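Local atomic coordinates of exodeoxyribonuclease III (Archaeoglobus fulgidus, PDB entry 2VOA), a protein that probably cuts DNA at abasic sites as a metal-dependent AP endonuclease of the exonuclease III family. Residues 89-94 against 100-105. The protein carries 1 engineered substitution. Sequence-based numbering, arbitrary orientation.
Sequences DRLIRA and DVINTY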
loop_
_atom_site.group_PDB
_atom_site.type_symbol
_atom_site.label_atom_id
_atom_site.label_comp_id
_atom_site.label_asym_id
_atom_site.label_seq_id
_atom_site.Cartn_x
_atom_site.Cartn_y
_atom_site.Cartn_z
ATOM N N ASP A 89 -22.101 -4.659 -13.559
ATOM C CA ASP A 89 -20.682 -4.481 -13.191
ATOM C C ASP A 89 -19.689 -5.156 -14.144
ATOM O O ASP A 89 -18.481 -5.184 -13.859
ATOM C CB ASP A 89 -20.406 -4.902 -11.733
ATOM C CG ASP A 89 -20.637 -6.413 -11.474
ATOM O OD1 ASP A 89 -21.073 -7.151 -12.392
ATOM O OD2 ASP A 89 -20.415 -6.859 -10.317
ATOM N N ARG A 90 -20.195 -5.694 -15.258
ATOM C CA ARG A 90 -19.357 -6.356 -16.250
ATOM C C ARG A 90 -19.513 -5.818 -17.667
ATOM O O ARG A 90 -18.887 -6.322 -18.593
ATOM C CB ARG A 90 -19.660 -7.868 -16.285
ATOM C CG ARG A 90 -19.283 -8.638 -14.997
ATOM C CD ARG A 90 -19.452 -10.126 -15.235
ATOM N NE ARG A 90 -19.007 -10.932 -14.096
ATOM C CZ ARG A 90 -17.749 -11.342 -13.889
ATOM N NH1 ARG A 90 -16.766 -11.024 -14.721
ATOM N NH2 ARG A 90 -17.480 -12.088 -12.829
ATOM N N LEU A 91 -20.409 -4.862 -17.884
ATOM C CA LEU A 91 -20.584 -4.382 -19.251
ATOM C C LEU A 91 -21.062 -2.952 -19.179
ATOM O O LEU A 91 -22.068 -2.671 -18.530
ATOM C CB LEU A 91 -21.606 -5.245 -20.013
ATOM C CG LEU A 91 -21.853 -5.009 -21.513
ATOM C CD1 LEU A 91 -22.535 -6.204 -22.138
ATOM C CD2 LEU A 91 -22.701 -3.728 -21.839
ATOM N N ILE A 92 -20.329 -2.075 -19.854
ATOM C CA ILE A 92 -20.740 -0.677 -19.984
ATOM C C ILE A 92 -20.603 -0.299 -21.446
ATOM O O ILE A 92 -19.609 -0.671 -22.108
ATOM C CB ILE A 92 -19.932 0.268 -19.023
ATOM C CG1 ILE A 92 -20.512 1.695 -19.014
ATOM C CG2 ILE A 92 -18.414 0.246 -19.328
ATOM C CD1 ILE A 92 -19.823 2.631 -18.030
ATOM N N ARG A 93 -21.612 0.406 -21.955
ATOM C CA ARG A 93 -21.665 0.759 -23.364
ATOM C C ARG A 93 -22.028 2.225 -23.540
ATOM O O ARG A 93 -22.836 2.736 -22.800
ATOM C CB ARG A 93 -22.703 -0.099 -24.053
ATOM C CG ARG A 93 -22.902 0.212 -25.534
ATOM C CD ARG A 93 -23.670 -0.900 -26.149
ATOM N NE ARG A 93 -23.596 -0.924 -27.606
ATOM C CZ ARG A 93 -24.267 -1.804 -28.339
ATOM N NH1 ARG A 93 -25.019 -2.719 -27.730
ATOM N NH2 ARG A 93 -24.180 -1.789 -29.660
ATOM N N ALA A 94 -21.423 2.877 -24.520
ATOM C CA ALA A 94 -21.675 4.293 -24.768
ATOM C C ALA A 94 -21.336 4.630 -26.199
ATOM O O ALA A 94 -20.503 3.969 -26.808
ATOM C CB ALA A 94 -20.854 5.164 -23.811
ATOM N N ASP A 100 -19.459 3.460 -31.368
ATOM C CA ASP A 100 -20.269 2.628 -30.462
ATOM C C ASP A 100 -19.282 1.766 -29.693
ATOM O O ASP A 100 -18.618 0.908 -30.295
ATOM C CB ASP A 100 -21.219 1.755 -31.280
ATOM C CG ASP A 100 -22.114 0.846 -30.425
ATOM O OD1 ASP A 100 -22.776 -0.030 -31.032
ATOM O OD2 ASP A 100 -22.149 0.956 -29.179
ATOM N N VAL A 101 -19.142 2.026 -28.394
ATOM C CA VAL A 101 -18.131 1.337 -27.566
ATOM C C VAL A 101 -18.781 0.388 -26.589
ATOM O O VAL A 101 -19.629 0.795 -25.799
ATOM C CB VAL A 101 -17.272 2.342 -26.749
ATOM C CG1 VAL A 101 -16.224 1.588 -25.899
ATOM C CG2 VAL A 101 -16.560 3.328 -27.693
ATOM N N ILE A 102 -18.370 -0.874 -26.642
ATOM C CA ILE A 102 -18.896 -1.896 -25.705
ATOM C C ILE A 102 -17.711 -2.450 -24.903
ATOM O O ILE A 102 -16.820 -3.048 -25.474
ATOM C CB ILE A 102 -19.615 -3.068 -26.430
ATOM C CG1 ILE A 102 -20.603 -2.571 -27.496
ATOM C CG2 ILE A 102 -20.299 -3.980 -25.398
ATOM C CD1 ILE A 102 -20.084 -2.684 -28.948
ATOM N N ASN A 103 -17.726 -2.255 -23.581
ATOM C CA ASN A 103 -16.615 -2.644 -22.709
ATOM C C ASN A 103 -17.075 -3.767 -21.787
ATOM O O ASN A 103 -17.966 -3.572 -20.974
ATOM C CB ASN A 103 -16.174 -1.441 -21.878
ATOM C CG ASN A 103 -15.112 -1.784 -20.828
ATOM O OD1 ASN A 103 -14.430 -2.820 -20.906
ATOM N ND2 ASN A 103 -14.917 -0.838 -19.870
ATOM N N THR A 104 -16.481 -4.951 -21.943
ATOM C CA THR A 104 -16.887 -6.133 -21.174
ATOM C C THR A 104 -15.768 -6.668 -20.280
ATOM O O THR A 104 -14.572 -6.700 -20.679
ATOM C CB THR A 104 -17.335 -7.323 -22.093
ATOM O OG1 THR A 104 -16.251 -7.673 -22.951
ATOM C CG2 THR A 104 -18.538 -6.959 -22.952
ATOM N N TYR A 105 -16.169 -7.137 -19.099
ATOM C CA TYR A 105 -15.310 -7.913 -18.243
ATOM C C TYR A 105 -15.980 -9.282 -18.116
ATOM O O TYR A 105 -16.909 -9.470 -17.316
ATOM C CB TYR A 105 -15.104 -7.230 -16.869
ATOM C CG TYR A 105 -14.338 -8.089 -15.912
ATOM C CD1 TYR A 105 -13.123 -8.680 -16.300
ATOM C CD2 TYR A 105 -14.830 -8.354 -14.621
ATOM C CE1 TYR A 105 -12.414 -9.507 -15.441
ATOM C CE2 TYR A 105 -14.134 -9.176 -13.740
ATOM C CZ TYR A 105 -12.935 -9.763 -14.161
ATOM O OH TYR A 105 -12.243 -10.587 -13.306
HETATM O O HOH W 1 -14.496 -12.926 -13.117
#
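Arg93 and Asp100, set diagonally across two antiparallel strands, illustrate how a hairpin can be fastened by a bidentate ion pair lying on one face of its sheet. The Arg93 chain, its CG swung opposite the backbone N (chi1 178°), runs extended beside Ile102. Its CB and CG pass the carbonyl oxygen of Val101, CG at 3.3 Å; CD reaches CG1 of Ile102, and that same carbon lies under one face of the guanidinium. From there NE gives its hydrogen to Asp100 OD2 (2.8 Å). CZ sits 3.6 Å from both OD1 and OD2 of Asp100, and NH2 gives a hydrogen to Asp100 OD1 (2.6 Å). Each oxygen receives its bond on the syn lone pair, with guanidinium and carboxylate only 3° from coplanar. NH1 turns to Thr134 and Tyr130 on helix 115-134. Were the arginine cut back to an alanine here, the Asp100 carboxylate would probably be left without its charged mate and the flank of Ile102 uncovered.

The two segments form a beta hairpin within one sheet of the alpha/beta sandwich of DNase I-like nucleases, two sheets packed together and flanked by helices. Backbone bonds join the hydrogen-bonded pairs Ile92-Asn103 and Ala94-Val101, whose side chains face the other sheet; there CG2 of Ile92 packs on ND2 of Asn103 (3.7 Å), an amide held by Gln34 and Met33. On the Arg93 face, Leu91 lies alongside the methyl of Thr104.

The hairpin ends at the predicted active-site residue Tyr105, close to Glu35 and Asn148 and packed on a sugar of the bound DNA. Tyr105 N bonds Arg90 O (2.9 Å), while Arg90 NH1 returns a bond to Tyr105 O (3.0 Å) from above the carbonyl plane. NH1 also meets CD2 of the tyrosine ring obliquely, and a water joins Arg90 NH2 to the phenol OH.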